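Local coordinates for protein SsfX3 (Streptomyces sp. SF2575, PDB 3SKV) that probably transfers a salicylyl group in a tetracycline biosynthetic pathway, as an acyltransferase with a GDSL/SGNH fold, at residues A[189-194]-A[238-243]; A[245-250]-A[373-378]; A[264-269]-A[312-317]; A[269-274]-A[319-324]; A[275-280]-A[284-289]. The protein carries 1 engineered substitution. All blocks are in the same frame, centred on the assembly; numbering follows the deposited sequence.

Contact 1. Residues A[189-194]-A[238-243]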
# COMPACT_ATOMS: atom_id res chain seq x y z
N ILE A 189 -1.15 5.93 -7.14
CA ILE A 189 -1.11 4.48 -7.25
C ILE A 189 0.34 4.01 -7.18
O ILE A 189 1.18 4.46 -7.98
CB ILE A 189 -1.80 3.92 -8.53
CG1 ILE A 189 -3.25 4.46 -8.68
CG2 ILE A 189 -1.75 2.36 -8.53
CD1 ILE A 189 -4.00 3.85 -9.90
N HIS A 190 0.63 3.09 -6.23
CA HIS A 190 1.96 2.51 -6.13
C HIS A 190 1.85 0.99 -6.35
O HIS A 190 1.07 0.31 -5.68
CB HIS A 190 2.73 2.86 -4.84
CG HIS A 190 4.08 2.21 -4.79
ND1 HIS A 190 5.16 2.71 -5.53
CD2 HIS A 190 4.45 1.05 -4.18
CE1 HIS A 190 6.15 1.85 -5.34
NE2 HIS A 190 5.78 0.84 -4.52
N TYR A 191 2.64 0.48 -7.32
CA TYR A 191 2.68 -0.95 -7.64
C TYR A 191 4.10 -1.49 -7.53
O TYR A 191 5.04 -0.83 -7.93
CB TYR A 191 2.11 -1.19 -9.06
CG TYR A 191 2.28 -2.60 -9.56
CD1 TYR A 191 1.37 -3.60 -9.22
CD2 TYR A 191 3.35 -2.95 -10.38
CE1 TYR A 191 1.54 -4.92 -9.65
CE2 TYR A 191 3.52 -4.26 -10.82
CZ TYR A 191 2.62 -5.24 -10.45
OH TYR A 191 2.76 -6.52 -10.92
N GLY A 192 4.24 -2.71 -7.07
CA GLY A 192 5.54 -3.36 -7.03
C GLY A 192 6.14 -3.66 -5.67
O GLY A 192 5.44 -3.71 -4.66
N ASP A 193 7.47 -3.90 -5.68
CA ASP A 193 8.33 -4.28 -4.55
C ASP A 193 8.26 -5.77 -4.22
O ASP A 193 7.24 -6.43 -4.46
CB ASP A 193 8.11 -3.38 -3.31
CG ASP A 193 8.56 -1.94 -3.52
OD1 ASP A 193 9.79 -1.71 -3.68
OD2 ASP A 193 7.68 -1.03 -3.48
N SER A 194 9.33 -6.30 -3.66
CA SER A 194 9.42 -7.72 -3.31
C SER A 194 9.12 -8.00 -1.84
O SER A 194 9.10 -9.17 -1.42
CB SER A 194 10.75 -8.31 -3.76
OG SER A 194 11.80 -7.44 -3.41
N ARG A 238 -4.16 -3.53 -16.14
CA ARG A 238 -5.57 -3.26 -16.45
C ARG A 238 -6.27 -2.61 -15.25
O ARG A 238 -7.07 -1.70 -15.43
CB ARG A 238 -6.29 -4.54 -16.84
CG ARG A 238 -5.84 -5.12 -18.20
CD ARG A 238 -6.52 -6.45 -18.49
NE ARG A 238 -7.87 -6.25 -18.99
CZ ARG A 238 -8.99 -6.39 -18.29
NH1 ARG A 238 -8.94 -6.77 -17.02
NH2 ARG A 238 -10.17 -6.17 -18.85
N LEU A 239 -5.95 -3.07 -14.02
CA LEU A 239 -6.46 -2.52 -12.78
C LEU A 239 -6.01 -1.06 -12.62
O LEU A 239 -6.86 -0.18 -12.45
CB LEU A 239 -6.00 -3.38 -11.58
CG LEU A 239 -6.62 -3.06 -10.21
CD1 LEU A 239 -8.14 -3.02 -10.28
CD2 LEU A 239 -6.22 -4.06 -9.20
N ILE A 240 -4.71 -0.79 -12.75
CA ILE A 240 -4.15 0.56 -12.68
C ILE A 240 -4.84 1.48 -13.70
O ILE A 240 -5.24 2.59 -13.34
CB ILE A 240 -2.62 0.54 -12.85
CG1 ILE A 240 -1.95 -0.20 -11.67
CG2 ILE A 240 -2.08 1.97 -13.02
CD1 ILE A 240 -0.49 -0.57 -11.85
N ARG A 241 -4.98 1.00 -14.94
CA ARG A 241 -5.62 1.71 -16.04
C ARG A 241 -7.07 2.10 -15.68
O ARG A 241 -7.51 3.20 -16.03
CB ARG A 241 -5.64 0.79 -17.29
CG ARG A 241 -6.30 1.40 -18.51
CD ARG A 241 -6.74 0.39 -19.53
NE ARG A 241 -7.69 -0.56 -18.97
CZ ARG A 241 -8.01 -1.71 -19.54
NH1 ARG A 241 -7.42 -2.10 -20.67
NH2 ARG A 241 -8.89 -2.52 -18.96
N ASP A 242 -7.80 1.18 -15.01
CA ASP A 242 -9.19 1.37 -14.65
C ASP A 242 -9.43 2.11 -13.32
O ASP A 242 -10.56 2.39 -12.96
CB ASP A 242 -9.95 0.04 -14.77
CG ASP A 242 -9.94 -0.58 -16.18
OD1 ASP A 242 -9.89 0.19 -17.17
OD2 ASP A 242 -9.96 -1.83 -16.29
N LEU A 243 -8.36 2.49 -12.64
CA LEU A 243 -8.37 3.21 -11.36
C LEU A 243 -8.09 4.71 -11.57
O LEU A 243 -7.33 5.03 -12.48
CB LEU A 243 -7.27 2.60 -10.48
CG LEU A 243 -7.62 1.75 -9.25
CD1 LEU A 243 -9.01 1.23 -9.28
CD2 LEU A 243 -6.66 0.62 -9.08
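Strand 187-192 lies in the parallel sheet of the SGNH/GDSL domain, and its I189 and Y191 pack against I240 and L243 of segment 238-243, towards the end of helix 234-242. The contact is apolar and buried. The CG1-CD1 arm of I189 reaches as far as L243. I189 CD1 lies 3.5 Å from L243 CB and 3.9 Å from I240 O, a carbonyl that takes a hydrogen bond from H281. The other branch of I189 faces the flank of I240, with I189 CG2 4.1 Å from I240 CG1. Further along the strand, I240 CD1 comes against the root of the tyrosine, 3.9 Å from Y191 CB. The two side chains cross at about a right angle, and the methyl approaches the ring obliquely. Y191 holds CG opposite its backbone N (chi1 172°), which sends the ring along towards F273, whose ring it meets. H190 points to the other face of the sheet. Its NE2 donates to D193 OD2 at 2.9 Å, nearly straight at 167° and in the ring plane, while R251 holds D193 OD1. Helix 234-242 thus sits over strand 187-192 within the crossover from strand 219-223 to strand 247-252. The strand runs into G192-D193-S194, the GDS sequence that marks the GDSL family.

Contact 2. Residues A[245-250]-A[373-378]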
# COMPACT_ATOMS: atom_id res chain seq x y z
N ALA A 245 -6.03 8.10 -11.21
CA ALA A 245 -4.62 8.31 -10.87
C ALA A 245 -4.08 9.61 -11.36
O ALA A 245 -4.24 9.96 -12.54
CB ALA A 245 -3.77 7.17 -11.43
N ASP A 246 -3.37 10.30 -10.48
CA ASP A 246 -2.71 11.56 -10.81
C ASP A 246 -1.21 11.36 -10.79
O ASP A 246 -0.51 12.19 -11.35
CB ASP A 246 -3.15 12.65 -9.85
CG ASP A 246 -4.61 12.96 -10.00
OD1 ASP A 246 -4.98 13.67 -10.97
OD2 ASP A 246 -5.41 12.43 -9.19
N LEU A 247 -0.73 10.25 -10.19
CA LEU A 247 0.67 9.84 -10.07
C LEU A 247 0.69 8.33 -9.97
O LEU A 247 -0.02 7.76 -9.14
CB LEU A 247 1.29 10.44 -8.80
CG LEU A 247 2.81 10.61 -8.66
CD1 LEU A 247 3.33 10.14 -7.31
CD2 LEU A 247 3.63 10.11 -9.87
N ILE A 248 1.48 7.67 -10.83
CA ILE A 248 1.65 6.23 -10.83
C ILE A 248 3.12 5.89 -10.65
O ILE A 248 3.96 6.40 -11.37
CB ILE A 248 1.05 5.56 -12.10
CG1 ILE A 248 -0.45 5.89 -12.24
CG2 ILE A 248 1.30 4.02 -12.11
CD1 ILE A 248 -1.02 5.77 -13.65
N SER A 249 3.43 5.00 -9.70
CA SER A 249 4.81 4.54 -9.50
C SER A 249 4.82 3.04 -9.49
O SER A 249 3.97 2.42 -8.85
CB SER A 249 5.45 5.13 -8.24
OG SER A 249 4.68 5.02 -7.06
N LEU A 250 5.74 2.47 -10.28
CA LEU A 250 5.95 1.03 -10.46
C LEU A 250 7.37 0.67 -10.10
O LEU A 250 8.29 1.21 -10.71
CB LEU A 250 5.69 0.62 -11.94
CG LEU A 250 4.46 1.20 -12.69
CD1 LEU A 250 4.53 0.86 -14.14
CD2 LEU A 250 3.14 0.69 -12.11
N ARG A 373 12.04 13.16 -2.23
CA ARG A 373 13.17 13.91 -2.75
C ARG A 373 13.46 13.48 -4.21
O ARG A 373 13.57 14.32 -5.10
CB ARG A 373 14.41 13.68 -1.85
CG ARG A 373 15.68 14.38 -2.37
CD ARG A 373 17.04 13.94 -1.79
NE ARG A 373 16.94 13.07 -0.62
CZ ARG A 373 17.05 11.75 -0.63
NH1 ARG A 373 17.23 11.10 -1.78
NH2 ARG A 373 16.97 11.06 0.50
N GLU A 374 13.53 12.16 -4.45
CA GLU A 374 13.78 11.64 -5.80
C GLU A 374 12.64 11.94 -6.79
O GLU A 374 12.90 12.37 -7.91
CB GLU A 374 14.19 10.15 -5.76
CG GLU A 374 15.53 9.89 -5.09
CD GLU A 374 16.71 10.67 -5.65
OE1 GLU A 374 16.84 10.77 -6.90
OE2 GLU A 374 17.51 11.18 -4.83
N MET A 375 11.39 11.79 -6.36
CA MET A 375 10.26 12.09 -7.22
C MET A 375 10.12 13.59 -7.50
O MET A 375 9.71 13.96 -8.61
CB MET A 375 8.98 11.48 -6.69
CG MET A 375 8.93 10.00 -6.87
SD MET A 375 7.45 9.36 -6.11
CE MET A 375 6.82 8.51 -7.47
N ALA A 376 10.51 14.44 -6.52
CA ALA A 376 10.52 15.89 -6.72
C ALA A 376 11.60 16.23 -7.76
O ALA A 376 11.34 17.02 -8.65
CB ALA A 376 10.81 16.60 -5.41
N ALA A 377 12.77 15.56 -7.70
CA ALA A 377 13.87 15.78 -8.66
C ALA A 377 13.41 15.47 -10.09
O ALA A 377 13.83 16.14 -11.02
CB ALA A 377 15.09 14.93 -8.30
N LEU A 378 12.50 14.48 -10.24
CA LEU A 378 11.92 14.11 -11.54
C LEU A 378 10.86 15.13 -12.01
O LEU A 378 10.46 15.10 -13.16
CB LEU A 378 11.29 12.71 -11.52
CG LEU A 378 12.18 11.52 -11.21
CD1 LEU A 378 11.34 10.30 -10.95
CD2 LEU A 378 13.17 11.26 -12.31
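M375 reaches from helix 361-377 to the sheet and touches strand 247-252 with its terminal methyl alone. M375 CE is 3.7 Å from S249 CB and 3.9 Å from L247 CD1. The methionine starts with CG opposite its own carbonyl carbon (chi1 -73°) and runs extended through chi2. It then bends at chi3, 126°, and this last turn sets the methyl between the two strand residues. L247 and S249 stand two apart on the strand and both point to the helix, while I248 points to the other face. L247 crosses M375 obliquely, and it is the CD1 branch that makes the touch. These residues belong to the parallel sheet of the SGNH/GDSL fold. Helix 361-377 is the last helix of the chain and packs on the face opposite to helix 266-278. M375 also rests on V287 of the neighbouring strand and on V380 and L381 of the C-terminal tail. S249 presents its CB to the methyl. With chi1 at 50°, its OG is turned back over the backbone, towards W188 NE1 and H190 ND1, with which it is hydrogen-bonded. The polar end of this buried serine is therefore satisfied within the sheet. Next to M375 in sequence, R373 NH1 lies 3.1 Å from E374 OE2 in a salt bridge, in the guanidinium plane and on the anti lone pair. R337 holds the other carboxylate oxygen, E374 OE1.

Contact 3. Residues A[264-269]-A[312-317]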
# COMPACT_ATOMS: atom_id res chain seq x y z
N VAL A 264 14.15 -12.52 -20.23
CA VAL A 264 13.96 -12.36 -21.68
C VAL A 264 12.68 -11.55 -21.99
O VAL A 264 12.73 -10.63 -22.80
CB VAL A 264 14.04 -13.72 -22.45
CG1 VAL A 264 13.79 -13.54 -23.94
CG2 VAL A 264 15.39 -14.40 -22.21
N ASP A 265 11.57 -11.88 -21.33
CA ASP A 265 10.29 -11.21 -21.54
C ASP A 265 10.13 -9.91 -20.84
O ASP A 265 9.24 -9.14 -21.18
CB ASP A 265 9.12 -12.16 -21.21
CG ASP A 265 9.07 -13.36 -22.13
OD1 ASP A 265 9.67 -13.31 -23.23
OD2 ASP A 265 8.40 -14.35 -21.77
N PHE A 266 11.00 -9.64 -19.86
CA PHE A 266 10.95 -8.45 -19.02
C PHE A 266 10.74 -7.11 -19.77
O PHE A 266 9.76 -6.41 -19.45
CB PHE A 266 12.15 -8.42 -18.05
CG PHE A 266 12.00 -7.38 -16.97
CD1 PHE A 266 11.18 -7.62 -15.86
CD2 PHE A 266 12.65 -6.16 -17.07
CE1 PHE A 266 11.02 -6.64 -14.88
CE2 PHE A 266 12.52 -5.20 -16.07
CZ PHE A 266 11.71 -5.44 -14.98
N PRO A 267 11.61 -6.71 -20.74
CA PRO A 267 11.38 -5.44 -21.44
C PRO A 267 10.03 -5.38 -22.15
O PRO A 267 9.36 -4.36 -22.04
CB PRO A 267 12.56 -5.33 -22.41
CG PRO A 267 13.55 -6.30 -21.95
CD PRO A 267 12.81 -7.39 -21.28
N ALA A 268 9.61 -6.46 -22.83
CA ALA A 268 8.32 -6.53 -23.52
C ALA A 268 7.15 -6.42 -22.53
O ALA A 268 6.19 -5.70 -22.80
CB ALA A 268 8.20 -7.81 -24.31
N ASN A 269 7.27 -7.11 -21.37
CA ASN A 269 6.23 -7.07 -20.34
C ASN A 269 6.08 -5.70 -19.73
O ASN A 269 4.95 -5.28 -19.46
CB ASN A 269 6.45 -8.14 -19.27
CG ASN A 269 6.32 -9.59 -19.74
OD1 ASN A 269 6.86 -10.51 -19.13
ND2 ASN A 269 5.58 -9.84 -20.81
N ARG A 312 17.69 -3.94 -13.49
CA ARG A 312 17.73 -2.47 -13.31
C ARG A 312 18.05 -1.78 -14.61
O ARG A 312 17.40 -0.80 -14.94
CB ARG A 312 18.73 -2.03 -12.23
CG ARG A 312 18.37 -2.48 -10.83
CD ARG A 312 18.87 -1.46 -9.80
NE ARG A 312 18.66 -1.95 -8.44
CZ ARG A 312 19.48 -2.78 -7.80
NH1 ARG A 312 20.63 -3.16 -8.35
NH2 ARG A 312 19.16 -3.22 -6.59
N GLU A 313 19.04 -2.33 -15.37
CA GLU A 313 19.44 -1.78 -16.67
C GLU A 313 18.29 -1.82 -17.73
O GLU A 313 18.20 -0.90 -18.54
CB GLU A 313 20.71 -2.46 -17.17
CG GLU A 313 21.56 -1.58 -18.08
CD GLU A 313 22.61 -2.31 -18.91
OE1 GLU A 313 22.97 -3.45 -18.54
OE2 GLU A 313 23.08 -1.74 -19.92
N GLN A 314 17.37 -2.84 -17.66
CA GLN A 314 16.19 -2.97 -18.55
C GLN A 314 15.14 -1.91 -18.23
O GLN A 314 14.56 -1.36 -19.16
CB GLN A 314 15.56 -4.38 -18.50
CG GLN A 314 16.51 -5.52 -18.86
CD GLN A 314 16.82 -5.61 -20.33
OE1 GLN A 314 17.29 -4.67 -20.97
NE2 GLN A 314 16.63 -6.79 -20.89
N VAL A 315 14.93 -1.61 -16.91
CA VAL A 315 13.98 -0.59 -16.47
C VAL A 315 14.43 0.73 -17.11
O VAL A 315 13.61 1.39 -17.77
CB VAL A 315 13.75 -0.51 -14.92
CG1 VAL A 315 12.76 0.58 -14.57
CG2 VAL A 315 13.26 -1.85 -14.35
N VAL A 316 15.74 1.01 -17.04
CA VAL A 316 16.37 2.19 -17.63
C VAL A 316 16.12 2.23 -19.15
O VAL A 316 15.73 3.27 -19.67
CB VAL A 316 17.91 2.28 -17.36
CG1 VAL A 316 18.47 3.58 -17.92
CG2 VAL A 316 18.26 2.15 -15.88
N LYS A 317 16.41 1.12 -19.86
CA LYS A 317 16.28 1.04 -21.31
C LYS A 317 14.86 1.29 -21.80
O LYS A 317 14.70 2.02 -22.78
CB LYS A 317 16.86 -0.26 -21.89
CG LYS A 317 18.40 -0.25 -21.95
CD LYS A 317 18.96 -1.49 -22.65
CE LYS A 317 20.47 -1.57 -22.56
NZ LYS A 317 21.16 -0.65 -23.51
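F266 and P267, near the start of helix 266-278, meet Q314 and V315 of helix 308-324. Two contacts are made by the aromatic ring. F266 turns one edge to the second helix, and both partners lie near the ring plane. F266 CD2 is 3.7 Å from Q314 CB, and F266 CE2 is 3.8 Å from V315 CG2. The phenylalanine has CG opposite its backbone N (chi1 -168°), a setting that brings its CD2-CE2 edge to the second helix. Y311, one turn earlier on that helix, meets the same ring edge-to-face. A second kind of contact sets an amide against a proline. The Q314 chain bends at chi2 (-74°), which brings the amide alongside P267 CG. Q314 NE2 then lies 3.3 Å from P267 CG, and the carbon Q314 CD lies 3.7 Å from the same P267 CG. The planes of this amide and the F266 ring are 19° apart, but the ring is met by Q314 CB and not by the amide. No hydrogen bond joins the segments. The helices are therefore held here by van der Waals contact, with F266 and V315 buried and the P267-Q314 pair nearer the surface.

Contact 4. Residues A[269-274]-A[319-324]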
# COMPACT_ATOMS: atom_id res chain seq x y z
N ASN A 269 7.27 -7.11 -21.37
CA ASN A 269 6.23 -7.07 -20.34
C ASN A 269 6.08 -5.70 -19.73
O ASN A 269 4.95 -5.28 -19.46
CB ASN A 269 6.45 -8.14 -19.27
CG ASN A 269 6.32 -9.59 -19.74
OD1 ASN A 269 6.86 -10.51 -19.13
ND2 ASN A 269 5.58 -9.84 -20.81
N LEU A 270 7.21 -4.97 -19.55
CA LEU A 270 7.23 -3.62 -18.99
C LEU A 270 6.65 -2.59 -19.97
O LEU A 270 5.80 -1.77 -19.60
CB LEU A 270 8.65 -3.26 -18.52
CG LEU A 270 8.84 -1.94 -17.77
CD1 LEU A 270 7.75 -1.69 -16.69
CD2 LEU A 270 10.25 -1.84 -17.20
N VAL A 271 7.08 -2.67 -21.24
CA VAL A 271 6.56 -1.82 -22.32
C VAL A 271 5.02 -2.03 -22.40
O VAL A 271 4.26 -1.06 -22.28
CB VAL A 271 7.27 -2.09 -23.67
CG1 VAL A 271 6.44 -1.60 -24.85
CG2 VAL A 271 8.67 -1.48 -23.68
N GLY A 272 4.61 -3.29 -22.49
CA GLY A 272 3.20 -3.68 -22.53
C GLY A 272 2.42 -3.16 -21.34
O GLY A 272 1.35 -2.59 -21.51
N PHE A 273 3.01 -3.28 -20.14
CA PHE A 273 2.43 -2.79 -18.88
C PHE A 273 2.07 -1.31 -18.92
O PHE A 273 0.94 -0.94 -18.59
CB PHE A 273 3.36 -3.12 -17.72
CG PHE A 273 2.69 -3.21 -16.36
CD1 PHE A 273 2.19 -4.43 -15.88
CD2 PHE A 273 2.66 -2.11 -15.51
CE1 PHE A 273 1.63 -4.52 -14.60
CE2 PHE A 273 2.08 -2.21 -14.23
CZ PHE A 273 1.55 -3.41 -13.80
N VAL A 274 3.04 -0.45 -19.33
CA VAL A 274 2.87 1.01 -19.45
C VAL A 274 1.82 1.35 -20.52
O VAL A 274 0.96 2.20 -20.27
CB VAL A 274 4.23 1.70 -19.73
CG1 VAL A 274 4.06 3.16 -20.18
CG2 VAL A 274 5.14 1.61 -18.52
N ALA A 319 12.41 2.93 -20.17
CA ALA A 319 12.10 4.32 -19.85
C ALA A 319 12.65 5.24 -20.94
O ALA A 319 11.92 6.10 -21.42
CB ALA A 319 12.69 4.68 -18.50
N GLU A 320 13.90 5.01 -21.38
CA GLU A 320 14.53 5.79 -22.44
C GLU A 320 13.79 5.56 -23.78
O GLU A 320 13.56 6.51 -24.51
CB GLU A 320 16.02 5.43 -22.58
CG GLU A 320 16.92 5.93 -21.46
CD GLU A 320 18.35 5.41 -21.40
OE1 GLU A 320 18.72 4.52 -22.21
OE2 GLU A 320 19.11 5.87 -20.51
N LEU A 321 13.40 4.30 -24.07
CA LEU A 321 12.70 3.93 -25.29
C LEU A 321 11.32 4.61 -25.39
O LEU A 321 11.02 5.22 -26.41
CB LEU A 321 12.60 2.40 -25.40
CG LEU A 321 11.82 1.85 -26.60
CD1 LEU A 321 12.67 1.77 -27.82
CD2 LEU A 321 11.17 0.52 -26.28
N LEU A 322 10.53 4.57 -24.31
CA LEU A 322 9.22 5.21 -24.25
C LEU A 322 9.33 6.74 -24.43
O LEU A 322 8.57 7.33 -25.20
CB LEU A 322 8.54 4.86 -22.92
CG LEU A 322 7.63 3.62 -22.85
CD1 LEU A 322 7.98 2.57 -23.87
CD2 LEU A 322 7.66 3.05 -21.48
N ARG A 323 10.31 7.36 -23.75
CA ARG A 323 10.63 8.78 -23.79
C ARG A 323 11.04 9.20 -25.22
O ARG A 323 10.43 10.12 -25.76
CB ARG A 323 11.76 9.11 -22.78
CG ARG A 323 11.97 10.61 -22.47
CD ARG A 323 12.66 10.80 -21.12
NE ARG A 323 12.40 12.12 -20.51
CZ ARG A 323 12.09 12.32 -19.23
NH1 ARG A 323 11.96 11.29 -18.40
NH2 ARG A 323 11.88 13.55 -18.77
N LYS A 324 12.02 8.48 -25.84
CA LYS A 324 12.58 8.72 -27.17
C LYS A 324 11.48 8.76 -28.25
O LYS A 324 11.53 9.57 -29.18
CB LYS A 324 13.62 7.63 -27.50
CG LYS A 324 14.34 7.82 -28.82
CD LYS A 324 15.08 6.58 -29.23
CE LYS A 324 14.81 6.29 -30.67
NZ LYS A 324 15.39 4.99 -31.08
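L322 of helix 308-324 places its two methyls against two valines of helix 266-278. L322 CD2 comes 3.8 Å from V274 CG1, and these side chains meet tip to tip. L322 CD1 lies 4.1 Å from V271 CG2. The same methyl, V271 CG2, also meets L321 CD2 at 4.1 Å, with the two side chains at about a right angle. L321 is exposed and closes the outer side, while V274 is buried. One shell further in, V274 rests on I286 and L288 of strand 286-290, and A319 of the other helix packs on L288 too. L270 and V271 also touch V318, which extends the apolar seam along helix 308-324. The axes of the two segments come no closer than 11.0 Å and cross at a signed angle of -46°, so the gap is bridged mainly by the leucines of helix 308-324, which reach the shorter valines. Two helices side by side on one face of a parallel sheet are typical of the three-layer alpha/beta/alpha SGNH fold.

Contact 5. Residues A[275-280]-A[284-289]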
# COMPACT_ATOMS: atom_id res chain seq x y z
N GLN A 275 1.88 0.69 -21.70
CA GLN A 275 0.95 0.93 -22.80
C GLN A 275 -0.50 0.72 -22.42
O GLN A 275 -1.34 1.48 -22.88
CB GLN A 275 1.34 0.14 -24.04
CG GLN A 275 2.68 0.58 -24.67
CD GLN A 275 2.90 2.08 -24.69
OE1 GLN A 275 3.63 2.63 -23.87
NE2 GLN A 275 2.26 2.77 -25.61
N ILE A 276 -0.79 -0.33 -21.60
CA ILE A 276 -2.13 -0.64 -21.11
C ILE A 276 -2.61 0.52 -20.22
O ILE A 276 -3.75 0.98 -20.37
CB ILE A 276 -2.18 -2.01 -20.35
CG1 ILE A 276 -1.98 -3.19 -21.33
CG2 ILE A 276 -3.51 -2.16 -19.52
CD1 ILE A 276 -1.52 -4.52 -20.60
N ILE A 277 -1.75 1.01 -19.32
CA ILE A 277 -2.06 2.11 -18.40
C ILE A 277 -2.39 3.40 -19.20
O ILE A 277 -3.36 4.09 -18.90
CB ILE A 277 -0.85 2.33 -17.45
CG1 ILE A 277 -0.72 1.15 -16.43
CG2 ILE A 277 -0.92 3.70 -16.77
CD1 ILE A 277 0.64 1.14 -15.62
N ARG A 278 -1.56 3.67 -20.25
CA ARG A 278 -1.64 4.83 -21.11
C ARG A 278 -2.93 4.93 -21.90
O ARG A 278 -3.25 6.03 -22.37
CB ARG A 278 -0.41 4.93 -22.03
CG ARG A 278 0.83 5.48 -21.33
CD ARG A 278 0.86 7.00 -21.38
NE ARG A 278 2.05 7.51 -20.70
CZ ARG A 278 2.08 8.08 -19.50
NH1 ARG A 278 0.95 8.23 -18.80
NH2 ARG A 278 3.23 8.49 -18.98
N GLU A 279 -3.68 3.82 -22.05
CA GLU A 279 -4.96 3.85 -22.76
C GLU A 279 -5.94 4.79 -22.04
O GLU A 279 -6.66 5.52 -22.72
CB GLU A 279 -5.57 2.45 -22.85
CG GLU A 279 -4.82 1.48 -23.73
CD GLU A 279 -5.18 0.01 -23.55
OE1 GLU A 279 -6.08 -0.31 -22.74
OE2 GLU A 279 -4.55 -0.82 -24.22
N ARG A 280 -5.93 4.80 -20.68
CA ARG A 280 -6.81 5.63 -19.85
C ARG A 280 -6.09 6.75 -19.06
O ARG A 280 -6.75 7.67 -18.60
CB ARG A 280 -7.75 4.78 -18.96
CG ARG A 280 -8.47 3.65 -19.72
CD ARG A 280 -9.97 3.63 -19.60
NE ARG A 280 -10.47 2.90 -18.44
CZ ARG A 280 -11.50 3.29 -17.70
NH1 ARG A 280 -12.12 4.44 -17.95
NH2 ARG A 280 -11.92 2.54 -16.69
N THR A 284 -0.64 11.16 -17.40
CA THR A 284 -0.32 10.95 -16.00
C THR A 284 1.16 10.60 -15.82
O THR A 284 1.66 9.71 -16.53
CB THR A 284 -1.22 9.83 -15.43
OG1 THR A 284 -2.58 10.20 -15.65
CG2 THR A 284 -0.99 9.54 -13.93
N PRO A 285 1.88 11.25 -14.87
CA PRO A 285 3.29 10.87 -14.64
C PRO A 285 3.41 9.42 -14.16
O PRO A 285 2.78 9.04 -13.17
CB PRO A 285 3.76 11.86 -13.55
CG PRO A 285 2.72 12.91 -13.47
CD PRO A 285 1.45 12.33 -13.95
N ILE A 286 4.16 8.60 -14.91
CA ILE A 286 4.45 7.21 -14.60
C ILE A 286 5.93 7.15 -14.24
O ILE A 286 6.80 7.54 -15.04
CB ILE A 286 4.09 6.20 -15.73
CG1 ILE A 286 2.56 6.20 -16.03
CG2 ILE A 286 4.58 4.77 -15.35
CD1 ILE A 286 2.21 5.40 -17.26
N VAL A 287 6.20 6.70 -13.01
CA VAL A 287 7.55 6.57 -12.50
C VAL A 287 7.93 5.11 -12.53
O VAL A 287 7.33 4.27 -11.85
CB VAL A 287 7.71 7.23 -11.11
CG1 VAL A 287 9.11 7.06 -10.60
CG2 VAL A 287 7.34 8.70 -11.18
N LEU A 288 8.90 4.82 -13.37
CA LEU A 288 9.46 3.48 -13.60
C LEU A 288 10.65 3.31 -12.68
O LEU A 288 11.73 3.89 -12.89
CB LEU A 288 9.87 3.39 -15.06
CG LEU A 288 9.05 2.44 -15.90
CD1 LEU A 288 7.54 2.53 -15.62
CD2 LEU A 288 9.35 2.65 -17.35
N GLY A 289 10.41 2.56 -11.62
CA GLY A 289 11.40 2.34 -10.59
C GLY A 289 12.13 1.03 -10.72
O GLY A 289 11.51 -0.02 -10.84
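R278, near the end of helix 266-278, brings its guanidinium end-on to the carbonyl of T284, just before strand 286-290. Both terminal nitrogens give to this one oxygen. R278 NH1 lies 2.8 Å from T284 O, with an N-H...O angle of 157°, in the carbonyl plane and on a lone pair. R278 NH2 is 3.2 Å from T284 O and less straight at 137°, tilted out of the carbonyl plane. The oxygen lies in the guanidinium plane for both bonds. The remaining donors are used as well. NH1 also reaches the carbonyl of H281 in the turn, and NE makes a salt bridge with D327. These partners fix the rotation of the group and should offset its charge. One face of the guanidinium takes an apolar cover, as I286 CD1 lies 3.5 Å from R278 CZ. The same methyl, I286 CD1, touches I277 CG2 at 3.6 Å, so it is wedged between a buried aliphatic neighbour and the flat cation. The R278 chain bends at chi2 (-87°), which swings the guanidinium back to the strand. Just after it in the chain, E279 and R280 form salt bridges with R241 and D242 of the neighbouring helix. A short turn thus brings the chain from helix to strand, closing the beta-alpha-beta crossover between the adjacent parallel strands 247-252 and 286-290.

Overall arrangement
All five contacts lie in the SGNH/GDSL part of the chain, around its five-stranded parallel sheet. Strands 187-192, 247-252 and 286-290 are neighbours there and carry contacts 1, 2 and 5. Contacts 1 and 5, with centres 10 Å apart, are joined by salt bridges between their helix segments. Contacts 3 and 4, 8 Å apart, share N269 and follow the same helix pair, 266-278 and 308-324. Helix 266-278 also serves contact 5. Contact 2 alone lies on the other face of the sheet. Along the chain, contact 1 closes first, and contacts 3, 4 and 5 are nested within the loop closed by contact 2. Together they tie both helical layers to the sheet.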